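Local coordinates for STBB protein (Escherichia coli, PDB 2JD3) that probably serves as the ParR adaptor of plasmid pB171, binding the parC DNA site and coupling it to actin-like ParM filaments during plasmid segregation, at residues Asp21-Glu26 with Ala63-Glu68; His51-Arg56 with Thr76-Thr81; Val59-Ile64 with Asp72-Leu77. All blocks are in the same frame, centred on the assembly; numbering follows the deposited sequence.

Contact 1: Asp21-Glu26 with Ala63-Glu68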
ATOM      1  N   ASP A  21      -8.515   9.071  -7.176  1.00 49.02           N
ATOM      2  CA  ASP A  21      -8.837   8.127  -8.243  1.00 50.79           C
ATOM      3  C   ASP A  21      -8.256   8.575  -9.578  1.00 51.95           C
ATOM      4  O   ASP A  21      -7.734   7.767 -10.347  1.00 52.78           O
ATOM      5  CB  ASP A  21     -10.351   7.948  -8.378  1.00 49.71           C
ATOM      6  CG  ASP A  21     -10.994   7.473  -7.097  1.00 51.06           C
ATOM      7  OD1 ASP A  21     -11.680   6.428  -7.118  1.00 49.96           O
ATOM      8  OD2 ASP A  21     -10.809   8.148  -6.062  1.00 50.97           O
ATOM      9  N   PHE A  22      -8.333   9.871  -9.853  1.00 51.72           N
ATOM     10  CA  PHE A  22      -7.809  10.375 -11.109  1.00 50.92           C
ATOM     11  C   PHE A  22      -6.299  10.228 -11.170  1.00 49.12           C
ATOM     12  O   PHE A  22      -5.751   9.840 -12.190  1.00 50.51           O
ATOM     13  CB  PHE A  22      -8.177  11.845 -11.305  1.00 51.89           C
ATOM     14  CG  PHE A  22      -7.866  12.358 -12.680  1.00 53.01           C
ATOM     15  CD1 PHE A  22      -8.635  11.958 -13.774  1.00 53.84           C
ATOM     16  CD2 PHE A  22      -6.777  13.198 -12.895  1.00 53.01           C
ATOM     17  CE1 PHE A  22      -8.324  12.383 -15.060  1.00 53.59           C
ATOM     18  CE2 PHE A  22      -6.455  13.629 -14.177  1.00 53.59           C
ATOM     19  CZ  PHE A  22      -7.228  13.222 -15.262  1.00 53.93           C
ATOM     20  N   GLN A  23      -5.621  10.545 -10.080  1.00 47.60           N
ATOM     21  CA  GLN A  23      -4.171  10.437 -10.057  1.00 46.69           C
ATOM     22  C   GLN A  23      -3.756   8.976 -10.259  1.00 47.90           C
ATOM     23  O   GLN A  23      -2.686   8.694 -10.807  1.00 47.02           O
ATOM     24  CB  GLN A  23      -3.627  10.999  -8.738  1.00 42.49           C
ATOM     25  CG  GLN A  23      -2.148  10.811  -8.553  1.00 43.51           C
ATOM     26  CD  GLN A  23      -1.584  11.616  -7.392  1.00 47.27           C
ATOM     27  OE1 GLN A  23      -0.527  11.273  -6.842  1.00 45.61           O
ATOM     28  NE2 GLN A  23      -2.275  12.702  -7.021  1.00 46.87           N
ATOM     29  N   THR A  24      -4.620   8.053  -9.832  1.00 48.93           N
ATOM     30  CA  THR A  24      -4.364   6.623  -9.970  1.00 49.25           C
ATOM     31  C   THR A  24      -4.523   6.210 -11.428  1.00 51.67           C
ATOM     32  O   THR A  24      -3.741   5.411 -11.933  1.00 50.62           O
ATOM     33  CB  THR A  24      -5.324   5.794  -9.096  1.00 47.56           C
ATOM     34  OG1 THR A  24      -5.199   6.213  -7.738  1.00 47.38           O
ATOM     35  CG2 THR A  24      -4.988   4.324  -9.168  1.00 45.50           C
ATOM     36  N   LEU A  25      -5.538   6.759 -12.097  1.00 55.45           N
ATOM     37  CA  LEU A  25      -5.788   6.467 -13.511  1.00 58.56           C
ATOM     38  C   LEU A  25      -4.571   6.807 -14.352  1.00 59.99           C
ATOM     39  O   LEU A  25      -4.160   6.032 -15.214  1.00 60.48           O
ATOM     40  CB  LEU A  25      -6.974   7.272 -14.037  1.00 59.52           C
ATOM     41  CG  LEU A  25      -8.367   6.728 -13.744  1.00 62.51           C
ATOM     42  CD1 LEU A  25      -9.419   7.729 -14.179  1.00 64.45           C
ATOM     43  CD2 LEU A  25      -8.554   5.425 -14.477  1.00 63.42           C
ATOM     44  N   GLU A  26      -3.995   7.975 -14.107  1.00 61.68           N
ATOM     45  CA  GLU A  26      -2.827   8.383 -14.862  1.00 64.37           C
ATOM     46  C   GLU A  26      -1.679   7.413 -14.643  1.00 64.13           C
ATOM     47  O   GLU A  26      -0.983   7.048 -15.584  1.00 65.20           O
ATOM     48  CB  GLU A  26      -2.427   9.805 -14.476  1.00 67.28           C
ATOM     49  CG  GLU A  26      -3.408  10.845 -14.990  1.00 72.48           C
ATOM     50  CD  GLU A  26      -3.020  12.263 -14.624  1.00 76.68           C
ATOM     51  OE1 GLU A  26      -3.678  13.206 -15.126  1.00 78.41           O
ATOM     52  OE2 GLU A  26      -2.064  12.437 -13.833  1.00 79.33           O
ATOM     53  N   ALA A  63      -7.032   8.882   0.894  1.00 41.82           N
ATOM     54  CA  ALA A  63      -7.445  10.231   1.234  1.00 41.98           C
ATOM     55  C   ALA A  63      -6.334  11.286   1.087  1.00 42.39           C
ATOM     56  O   ALA A  63      -6.562  12.354   0.521  1.00 44.47           O
ATOM     57  CB  ALA A  63      -8.007  10.237   2.653  1.00 40.04           C
ATOM     58  N   ILE A  64      -5.135  10.992   1.574  1.00 41.31           N
ATOM     59  CA  ILE A  64      -4.040  11.954   1.487  1.00 41.56           C
ATOM     60  C   ILE A  64      -3.424  12.091   0.088  1.00 43.48           C
ATOM     61  O   ILE A  64      -2.861  13.138  -0.248  1.00 42.86           O
ATOM     62  CB  ILE A  64      -2.910  11.596   2.489  1.00 40.18           C
ATOM     63  CG1 ILE A  64      -2.181  12.866   2.930  1.00 38.60           C
ATOM     64  CG2 ILE A  64      -1.912  10.651   1.847  1.00 37.01           C
ATOM     65  CD1 ILE A  64      -1.179  12.638   4.054  1.00 37.21           C
ATOM     66  N   LEU A  65      -3.551  11.039  -0.719  1.00 45.00           N
ATOM     67  CA  LEU A  65      -2.987  10.992  -2.070  1.00 46.98           C
ATOM     68  C   LEU A  65      -3.053  12.279  -2.896  1.00 48.95           C
ATOM     69  O   LEU A  65      -4.127  12.795  -3.177  1.00 49.10           O
ATOM     70  CB  LEU A  65      -3.650   9.871  -2.866  1.00 44.89           C
ATOM     71  CG  LEU A  65      -2.799   9.136  -3.908  1.00 43.19           C
ATOM     72  CD1 LEU A  65      -3.529   9.140  -5.225  1.00 40.99           C
ATOM     73  CD2 LEU A  65      -1.424   9.761  -4.035  1.00 40.45           C
ATOM     74  N   SER A  66      -1.884  12.772  -3.294  1.00 51.06           N
ATOM     75  CA  SER A  66      -1.761  13.983  -4.100  1.00 53.00           C
ATOM     76  C   SER A  66      -0.441  13.872  -4.848  1.00 56.01           C
ATOM     77  O   SER A  66       0.312  12.926  -4.638  1.00 57.32           O
ATOM     78  CB  SER A  66      -1.714  15.217  -3.207  1.00 52.72           C
ATOM     79  OG  SER A  66      -0.463  15.306  -2.541  1.00 50.80           O
ATOM     80  N   GLU A  67      -0.142  14.838  -5.705  1.00 58.85           N
ATOM     81  CA  GLU A  67       1.110  14.800  -6.454  1.00 61.03           C
ATOM     82  C   GLU A  67       2.325  15.000  -5.574  1.00 59.15           C
ATOM     83  O   GLU A  67       3.448  14.957  -6.048  1.00 58.48           O
ATOM     84  CB  GLU A  67       1.112  15.866  -7.541  1.00 66.24           C
ATOM     85  CG  GLU A  67       0.210  15.549  -8.719  1.00 74.57           C
ATOM     86  CD  GLU A  67       0.124  16.713  -9.690  1.00 79.93           C
ATOM     87  OE1 GLU A  67      -0.357  17.797  -9.280  1.00 82.10           O
ATOM     88  OE2 GLU A  67       0.544  16.544 -10.861  1.00 82.37           O
ATOM     89  N   GLU A  68       2.097  15.211  -4.286  1.00 58.99           N
ATOM     90  CA  GLU A  68       3.188  15.426  -3.349  1.00 57.62           C
ATOM     91  C   GLU A  68       3.411  14.180  -2.521  1.00 54.82           C
ATOM     92  O   GLU A  68       4.226  14.180  -1.598  1.00 55.08           O
ATOM     93  CB  GLU A  68       2.854  16.591  -2.419  1.00 62.75           C
ATOM     94  CG  GLU A  68       2.326  17.830  -3.139  1.00 69.38           C
ATOM     95  CD  GLU A  68       3.342  18.416  -4.105  1.00 73.60           C
ATOM     96  OE1 GLU A  68       2.994  19.374  -4.837  1.00 74.46           O
ATOM     97  OE2 GLU A  68       4.492  17.915  -4.127  1.00 75.91           O
TER

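Contact 2: His51-Arg56 with Thr76-Thr81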
ATOM      1  N   HIS A  51      -3.910  -2.923   4.869  1.00 37.82           N
ATOM      2  CA  HIS A  51      -5.178  -3.102   5.581  1.00 39.47           C
ATOM      3  C   HIS A  51      -5.018  -3.967   6.829  1.00 39.97           C
ATOM      4  O   HIS A  51      -5.613  -3.683   7.873  1.00 39.78           O
ATOM      5  CB  HIS A  51      -6.226  -3.761   4.669  1.00 40.10           C
ATOM      6  CG  HIS A  51      -7.445  -4.248   5.398  1.00 43.68           C
ATOM      7  ND1 HIS A  51      -8.439  -3.401   5.848  1.00 46.74           N
ATOM      8  CD2 HIS A  51      -7.811  -5.493   5.792  1.00 44.11           C
ATOM      9  CE1 HIS A  51      -9.361  -4.103   6.485  1.00 43.42           C
ATOM     10  NE2 HIS A  51      -9.005  -5.374   6.466  1.00 42.57           N
ATOM     11  N   GLN A  52      -4.222  -5.027   6.708  1.00 40.12           N
ATOM     12  CA  GLN A  52      -3.990  -5.961   7.809  1.00 40.22           C
ATOM     13  C   GLN A  52      -3.191  -5.328   8.943  1.00 39.73           C
ATOM     14  O   GLN A  52      -3.287  -5.752  10.094  1.00 39.92           O
ATOM     15  CB  GLN A  52      -3.262  -7.210   7.296  1.00 40.30           C
ATOM     16  CG  GLN A  52      -3.886  -7.817   6.047  1.00 42.39           C
ATOM     17  CD  GLN A  52      -3.155  -9.059   5.560  1.00 45.98           C
ATOM     18  OE1 GLN A  52      -3.271  -9.446   4.390  1.00 48.23           O
ATOM     19  NE2 GLN A  52      -2.404  -9.698   6.456  1.00 45.76           N
ATOM     20  N   LEU A  53      -2.402  -4.318   8.610  1.00 38.42           N
ATOM     21  CA  LEU A  53      -1.595  -3.621   9.595  1.00 38.74           C
ATOM     22  C   LEU A  53      -2.526  -2.776  10.452  1.00 40.07           C
ATOM     23  O   LEU A  53      -2.327  -2.618  11.654  1.00 40.67           O
ATOM     24  CB  LEU A  53      -0.590  -2.729   8.880  1.00 38.55           C
ATOM     25  CG  LEU A  53       0.887  -3.041   9.073  1.00 39.69           C
ATOM     26  CD1 LEU A  53       1.115  -4.540   9.114  1.00 39.64           C
ATOM     27  CD2 LEU A  53       1.669  -2.390   7.942  1.00 38.70           C
ATOM     28  N   ASP A  54      -3.540  -2.226   9.798  1.00 41.36           N
ATOM     29  CA  ASP A  54      -4.553  -1.392  10.427  1.00 42.20           C
ATOM     30  C   ASP A  54      -5.514  -1.049   9.308  1.00 42.36           C
ATOM     31  O   ASP A  54      -5.110  -0.523   8.277  1.00 42.81           O
ATOM     32  CB  ASP A  54      -3.949  -0.104  10.976  1.00 44.24           C
ATOM     33  CG  ASP A  54      -4.953   0.709  11.778  1.00 46.21           C
ATOM     34  OD1 ASP A  54      -4.982   0.574  13.020  1.00 44.98           O
ATOM     35  OD2 ASP A  54      -5.724   1.471  11.162  1.00 46.96           O
ATOM     36  N   PRO A  55      -6.801  -1.341   9.494  1.00 42.56           N
ATOM     37  CA  PRO A  55      -7.777  -1.036   8.444  1.00 41.05           C
ATOM     38  C   PRO A  55      -7.858   0.429   8.008  1.00 40.23           C
ATOM     39  O   PRO A  55      -8.178   0.704   6.858  1.00 41.67           O
ATOM     40  CB  PRO A  55      -9.084  -1.560   9.029  1.00 40.50           C
ATOM     41  CG  PRO A  55      -8.866  -1.417  10.526  1.00 41.31           C
ATOM     42  CD  PRO A  55      -7.457  -1.907  10.684  1.00 41.64           C
ATOM     43  N   ARG A  56      -7.555   1.370   8.899  1.00 38.88           N
ATOM     44  CA  ARG A  56      -7.623   2.783   8.526  1.00 38.97           C
ATOM     45  C   ARG A  56      -6.568   3.188   7.495  1.00 41.02           C
ATOM     46  O   ARG A  56      -6.794   4.125   6.715  1.00 41.88           O
ATOM     47  CB  ARG A  56      -7.443   3.697   9.744  1.00 37.87           C
ATOM     48  CG  ARG A  56      -8.442   3.545  10.844  1.00 35.51           C
ATOM     49  CD  ARG A  56      -7.704   3.149  12.100  1.00 37.68           C
ATOM     50  NE  ARG A  56      -7.373   4.269  12.972  1.00 37.78           N
ATOM     51  CZ  ARG A  56      -6.415   4.229  13.891  1.00 39.54           C
ATOM     52  NH1 ARG A  56      -5.684   3.131  14.050  1.00 38.68           N
ATOM     53  NH2 ARG A  56      -6.195   5.283  14.664  1.00 42.32           N
ATOM     54  N   THR A  76       4.581   8.414   8.190  1.00 41.60           N
ATOM     55  CA  THR A  76       3.799   9.166   9.160  1.00 41.63           C
ATOM     56  C   THR A  76       2.451   8.506   9.442  1.00 41.94           C
ATOM     57  O   THR A  76       2.139   8.176  10.589  1.00 42.50           O
ATOM     58  CB  THR A  76       3.572  10.588   8.670  1.00 41.66           C
ATOM     59  OG1 THR A  76       4.844  11.238   8.529  1.00 40.91           O
ATOM     60  CG2 THR A  76       2.701  11.357   9.652  1.00 40.33           C
ATOM     61  N   LEU A  77       1.647   8.319   8.403  1.00 41.21           N
ATOM     62  CA  LEU A  77       0.355   7.669   8.574  1.00 41.06           C
ATOM     63  C   LEU A  77       0.571   6.323   9.266  1.00 43.28           C
ATOM     64  O   LEU A  77      -0.232   5.883  10.086  1.00 43.06           O
ATOM     65  CB  LEU A  77      -0.298   7.464   7.212  1.00 38.54           C
ATOM     66  CG  LEU A  77      -1.236   8.557   6.705  1.00 37.69           C
ATOM     67  CD1 LEU A  77      -0.873   9.903   7.277  1.00 36.87           C
ATOM     68  CD2 LEU A  77      -1.181   8.585   5.200  1.00 37.08           C
ATOM     69  N   LEU A  78       1.681   5.680   8.934  1.00 44.61           N
ATOM     70  CA  LEU A  78       2.025   4.390   9.502  1.00 44.96           C
ATOM     71  C   LEU A  78       2.180   4.433  11.018  1.00 46.63           C
ATOM     72  O   LEU A  78       1.713   3.542  11.732  1.00 45.84           O
ATOM     73  CB  LEU A  78       3.328   3.909   8.887  1.00 44.06           C
ATOM     74  CG  LEU A  78       3.244   2.622   8.093  1.00 46.33           C
ATOM     75  CD1 LEU A  78       4.619   2.324   7.543  1.00 48.12           C
ATOM     76  CD2 LEU A  78       2.745   1.483   8.972  1.00 46.56           C
ATOM     77  N   SER A  79       2.859   5.464  11.512  1.00 48.19           N
ATOM     78  CA  SER A  79       3.088   5.571  12.944  1.00 49.55           C
ATOM     79  C   SER A  79       1.853   6.071  13.672  1.00 50.10           C
ATOM     80  O   SER A  79       1.541   5.602  14.769  1.00 50.15           O
ATOM     81  CB  SER A  79       4.276   6.488  13.225  1.00 47.20           C
ATOM     82  OG  SER A  79       4.045   7.757  12.675  1.00 48.33           O
ATOM     83  N   GLN A  80       1.148   7.017  13.060  1.00 50.16           N
ATOM     84  CA  GLN A  80      -0.062   7.562  13.663  1.00 49.96           C
ATOM     85  C   GLN A  80      -1.127   6.488  13.723  1.00 48.90           C
ATOM     86  O   GLN A  80      -2.121   6.625  14.410  1.00 50.95           O
ATOM     87  CB  GLN A  80      -0.594   8.733  12.835  1.00 50.37           C
ATOM     88  CG  GLN A  80       0.155  10.032  13.036  1.00 54.81           C
ATOM     89  CD  GLN A  80      -0.017  10.584  14.440  1.00 58.82           C
ATOM     90  OE1 GLN A  80       0.617  11.571  14.813  1.00 61.88           O
ATOM     91  NE2 GLN A  80      -0.886   9.950  15.229  1.00 59.89           N
ATOM     92  N   THR A  81      -0.887   5.392  13.031  1.00 48.56           N
ATOM     93  CA  THR A  81      -1.870   4.340  12.941  1.00 46.83           C
ATOM     94  C   THR A  81      -1.397   2.975  13.438  1.00 47.28           C
ATOM     95  O   THR A  81      -2.184   2.046  13.558  1.00 48.52           O
ATOM     96  CB  THR A  81      -2.287   4.230  11.476  1.00 45.66           C
ATOM     97  OG1 THR A  81      -3.645   3.812  11.388  1.00 50.47           O
ATOM     98  CG2 THR A  81      -1.402   3.242  10.749  1.00 43.00           C
TER

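Contact 3: Val59-Ile64 with Asp72-Leu77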
ATOM      1  N   VAL A  59      -7.340   3.647   3.710  1.00 39.95           N
ATOM      2  CA  VAL A  59      -8.227   4.761   3.388  1.00 38.88           C
ATOM      3  C   VAL A  59      -7.527   6.081   3.750  1.00 37.89           C
ATOM      4  O   VAL A  59      -7.840   7.127   3.208  1.00 39.59           O
ATOM      5  CB  VAL A  59      -9.659   4.605   4.047  1.00 38.44           C
ATOM      6  CG1 VAL A  59      -9.692   3.394   4.967  1.00 34.52           C
ATOM      7  CG2 VAL A  59     -10.074   5.878   4.753  1.00 36.69           C
ATOM      8  N   LEU A  60      -6.549   6.030   4.640  1.00 37.45           N
ATOM      9  CA  LEU A  60      -5.795   7.234   4.980  1.00 39.32           C
ATOM     10  C   LEU A  60      -4.890   7.597   3.788  1.00 41.40           C
ATOM     11  O   LEU A  60      -4.739   8.772   3.438  1.00 41.99           O
ATOM     12  CB  LEU A  60      -4.910   6.987   6.211  1.00 38.46           C
ATOM     13  CG  LEU A  60      -5.164   7.670   7.556  1.00 35.23           C
ATOM     14  CD1 LEU A  60      -6.516   8.331   7.584  1.00 34.78           C
ATOM     15  CD2 LEU A  60      -5.055   6.625   8.646  1.00 33.71           C
ATOM     16  N   LEU A  61      -4.268   6.586   3.182  1.00 42.75           N
ATOM     17  CA  LEU A  61      -3.387   6.826   2.046  1.00 41.63           C
ATOM     18  C   LEU A  61      -4.203   7.302   0.874  1.00 40.70           C
ATOM     19  O   LEU A  61      -3.798   8.223   0.172  1.00 42.21           O
ATOM     20  CB  LEU A  61      -2.620   5.568   1.626  1.00 41.77           C
ATOM     21  CG  LEU A  61      -1.489   4.983   2.476  1.00 42.34           C
ATOM     22  CD1 LEU A  61      -0.716   4.004   1.612  1.00 42.82           C
ATOM     23  CD2 LEU A  61      -0.551   6.052   2.960  1.00 43.55           C
ATOM     24  N   THR A  62      -5.351   6.681   0.644  1.00 38.89           N
ATOM     25  CA  THR A  62      -6.166   7.109  -0.482  1.00 39.54           C
ATOM     26  C   THR A  62      -6.527   8.566  -0.293  1.00 41.31           C
ATOM     27  O   THR A  62      -6.337   9.385  -1.190  1.00 43.30           O
ATOM     28  CB  THR A  62      -7.462   6.312  -0.599  1.00 37.52           C
ATOM     29  OG1 THR A  62      -7.164   4.972  -0.987  1.00 37.68           O
ATOM     30  CG2 THR A  62      -8.361   6.934  -1.634  1.00 37.25           C
ATOM     31  N   ALA A  63      -7.032   8.882   0.894  1.00 41.82           N
ATOM     32  CA  ALA A  63      -7.445  10.231   1.234  1.00 41.98           C
ATOM     33  C   ALA A  63      -6.334  11.286   1.087  1.00 42.39           C
ATOM     34  O   ALA A  63      -6.562  12.354   0.521  1.00 44.47           O
ATOM     35  CB  ALA A  63      -8.007  10.237   2.653  1.00 40.04           C
ATOM     36  N   ILE A  64      -5.135  10.992   1.574  1.00 41.31           N
ATOM     37  CA  ILE A  64      -4.040  11.954   1.487  1.00 41.56           C
ATOM     38  C   ILE A  64      -3.424  12.091   0.088  1.00 43.48           C
ATOM     39  O   ILE A  64      -2.861  13.138  -0.248  1.00 42.86           O
ATOM     40  CB  ILE A  64      -2.910  11.596   2.489  1.00 40.18           C
ATOM     41  CG1 ILE A  64      -2.181  12.866   2.930  1.00 38.60           C
ATOM     42  CG2 ILE A  64      -1.912  10.651   1.847  1.00 37.01           C
ATOM     43  CD1 ILE A  64      -1.179  12.638   4.054  1.00 37.21           C
ATOM     44  N   ASP A  72       7.783   9.663   3.072  1.00 54.85           N
ATOM     45  CA  ASP A  72       7.624  10.327   4.354  1.00 55.05           C
ATOM     46  C   ASP A  72       6.169  10.385   4.821  1.00 53.07           C
ATOM     47  O   ASP A  72       5.890  10.257   6.013  1.00 54.14           O
ATOM     48  CB  ASP A  72       8.215  11.737   4.278  1.00 58.50           C
ATOM     49  CG  ASP A  72       8.480  12.334   5.649  1.00 61.75           C
ATOM     50  OD1 ASP A  72       9.397  11.851   6.360  1.00 61.65           O
ATOM     51  OD2 ASP A  72       7.762  13.288   6.018  1.00 65.53           O
ATOM     52  N   GLN A  73       5.236  10.586   3.900  1.00 49.67           N
ATOM     53  CA  GLN A  73       3.835  10.626   4.291  1.00 47.08           C
ATOM     54  C   GLN A  73       3.384   9.236   4.716  1.00 46.66           C
ATOM     55  O   GLN A  73       2.606   9.088   5.660  1.00 48.19           O
ATOM     56  CB  GLN A  73       2.954  11.106   3.144  1.00 45.15           C
ATOM     57  CG  GLN A  73       2.975  12.598   2.910  1.00 45.52           C
ATOM     58  CD  GLN A  73       1.974  13.021   1.861  1.00 46.58           C
ATOM     59  OE1 GLN A  73       1.597  14.190   1.777  1.00 47.74           O
ATOM     60  NE2 GLN A  73       1.533  12.069   1.049  1.00 46.39           N
ATOM     61  N   VAL A  74       3.873   8.215   4.021  1.00 44.63           N
ATOM     62  CA  VAL A  74       3.491   6.848   4.351  1.00 41.85           C
ATOM     63  C   VAL A  74       4.001   6.482   5.729  1.00 41.92           C
ATOM     64  O   VAL A  74       3.270   5.892   6.522  1.00 42.79           O
ATOM     65  CB  VAL A  74       4.036   5.821   3.323  1.00 39.81           C
ATOM     66  CG1 VAL A  74       3.666   4.415   3.747  1.00 35.70           C
ATOM     67  CG2 VAL A  74       3.468   6.109   1.948  1.00 36.33           C
ATOM     68  N   VAL A  75       5.244   6.842   6.030  1.00 41.30           N
ATOM     69  CA  VAL A  75       5.806   6.511   7.336  1.00 41.76           C
ATOM     70  C   VAL A  75       4.999   7.181   8.441  1.00 41.71           C
ATOM     71  O   VAL A  75       4.748   6.589   9.492  1.00 41.74           O
ATOM     72  CB  VAL A  75       7.288   6.947   7.455  1.00 41.91           C
ATOM     73  CG1 VAL A  75       7.849   6.516   8.793  1.00 40.17           C
ATOM     74  CG2 VAL A  75       8.106   6.335   6.337  1.00 41.55           C
ATOM     75  N   THR A  76       4.581   8.414   8.190  1.00 41.60           N
ATOM     76  CA  THR A  76       3.799   9.166   9.160  1.00 41.63           C
ATOM     77  C   THR A  76       2.451   8.506   9.442  1.00 41.94           C
ATOM     78  O   THR A  76       2.139   8.176  10.589  1.00 42.50           O
ATOM     79  CB  THR A  76       3.572  10.588   8.670  1.00 41.66           C
ATOM     80  OG1 THR A  76       4.844  11.238   8.529  1.00 40.91           O
ATOM     81  CG2 THR A  76       2.701  11.357   9.652  1.00 40.33           C
ATOM     82  N   LEU A  77       1.647   8.319   8.403  1.00 41.21           N
ATOM     83  CA  LEU A  77       0.355   7.669   8.574  1.00 41.06           C
ATOM     84  C   LEU A  77       0.571   6.323   9.266  1.00 43.28           C
ATOM     85  O   LEU A  77      -0.232   5.883  10.086  1.00 43.06           O
ATOM     86  CB  LEU A  77      -0.298   7.464   7.212  1.00 38.54           C
ATOM     87  CG  LEU A  77      -1.236   8.557   6.705  1.00 37.69           C
ATOM     88  CD1 LEU A  77      -0.873   9.903   7.277  1.00 36.87           C
ATOM     89  CD2 LEU A  77      -1.181   8.585   5.200  1.00 37.08           C
TER
HETATM   90  O   HOH W   1      -0.014  13.407  -0.478  1.00 39.65           O

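Contact 1: Asp21-Glu26 with Ala63-Glu68
The amide of Q23 is the flat group on which this contact turns, with L65 on one face and E67 on the other. It is probably turned over in the model, so its oxygen and nitrogen cannot be assigned with confidence. L65 CD1 stands 3.8 Å from Q23 CD, almost straight above the amide carbon, and L65 CD2 covers the same face further out. Below the opposite face, E67 CG sits 4.1 Å from the atom modelled as Q23 NE2. Beyond the outer end of the amide, close to its plane, comes the backbone carbonyl of S66, where the atom modelled as Q23 OE1 is 2.9 Å from S66 O. Q23 reaches this place because CG is anti to the backbone N (chi1 174°) and the chain runs extended beyond it, bringing its tip to the tip of L65. T24 adds a looser touch, OG1 lying 4.2 Å from L65 CD1; that hydroxyl is hydrogen-bonded to A20 O in its own helix. The contact joins helix 19-29, the first helix of the ribbon-helix-helix unit, to the loop leaving helix 56-64. That loop begins at L65 and bends on through an ST turn in which S66 OG accepts from E68 N at 3.1 Å. Q52 of the second subunit also reaches the Q23 amide, and I45 of that subunit packs on T24. The chemistry is mixed: an amide held between aliphatic carbons, its polar end meeting backbone atoms. At the margin E26 OE2 and E67 OE2 stand 5.7 Å apart, like charges that would probably repel mildly.

Contact 2: His51-Arg56 with Thr76-Thr81
L53, in the last turn of helix 33-53, makes the first touch: its CD2 meets L78 CD2 at 4.1 Å, and the two side chains cross obliquely. The second subunit closes in on this pair, F69 of that chain packing on L53 and its A71 on L78. D54 then breaks the helix. Its CG is anti to the backbone N (chi1 -173°), which sets the carboxylate beside T81, with D54 CG 3.4 Å from T81 OG1. T81 OG1 donates to D54 OD2 in a weak bond, and R56 N gives OD2 a capping bond; the position of that oxygen is less certain, and both bonds share the doubt. D54 OD1 forms a salt bridge with R56 NH1 at 2.8 Å: OD1 lies in the R56 guanidinium plane, while NH1 meets it from the syn side, 33° out of the carboxylate plane. R56 itself, its chain bent at chi2 and chi3, passes T81 in the opposite direction and puts one guanidinium face under the hydroxyl, T81 OG1 being 3.4 Å from R56 NH1 at an angle too poor for a bond. An alanine in place of D54 would probably leave the R56 guanidinium without its charge partner and R56 N without its cap. D54 thus ends helix 33-53 and caps the turn into helix 56-64, joining the ribbon-helix-helix unit (strand 8-14, helices 19-29 and 33-53) to the later helices.

Contact 3: Val59-Ile64 with Asp72-Leu77
L77 is the main bump of this interface, and the hollow that takes it is formed by L60, L61 and I64 on the facing helix. Its CG rests on L60 CB at 4.0 Å, while its CD2 meets L61 CD2, 3.4 Å away, and approaches I64 CG2 tip to tip. L61 fills the next dip: its CD2 lies between L77 and V74, whose CG2 is 4.1 Å from that atom. These helices, 56-64 and 71-82, run roughly antiparallel as a helical hairpin closed by a short loop, their local axes 10.5 Å apart and their directions at 141°. F69 of that loop backs V74, and S46 of the second subunit packs on L61. I64 supplies the other bump. Its CG1 is anti to the backbone N (chi1 -151°) and the chain runs on extended (chi2 172°), bringing CD1 to Q73, where it stands 3.9 Å from Q73 CD, over the flat of the amide; CG2 approaches the nitrogen end. A water spans the gap beside them, donating to I64 O at 2.9 Å and accepting from Q73 NE2 at 2.6 Å.

Along the chain contacts 1 and 2 interlock, their segments alternating in the order 21-26, 51-56, 63-68, 76-81, and their centres lie 19 Å apart. In space contact 3 lies between them, 12 Å from contact 1 and 8 Å from contact 2, centre to centre. Its segments, 59-64 and 72-77, overlap their later segments: it shares A63 and I64 with contact 1 through helix 56-64, and T76 and L77 with contact 2 through helix 71-82. Contacts 1 and 2 therefore tie the later helical hairpin to helices 19-29 and 33-53 of the ribbon-helix-helix unit, while contact 3 joins the hairpin's own helices. All three also reach the second subunit, consistent with an intertwined dimer.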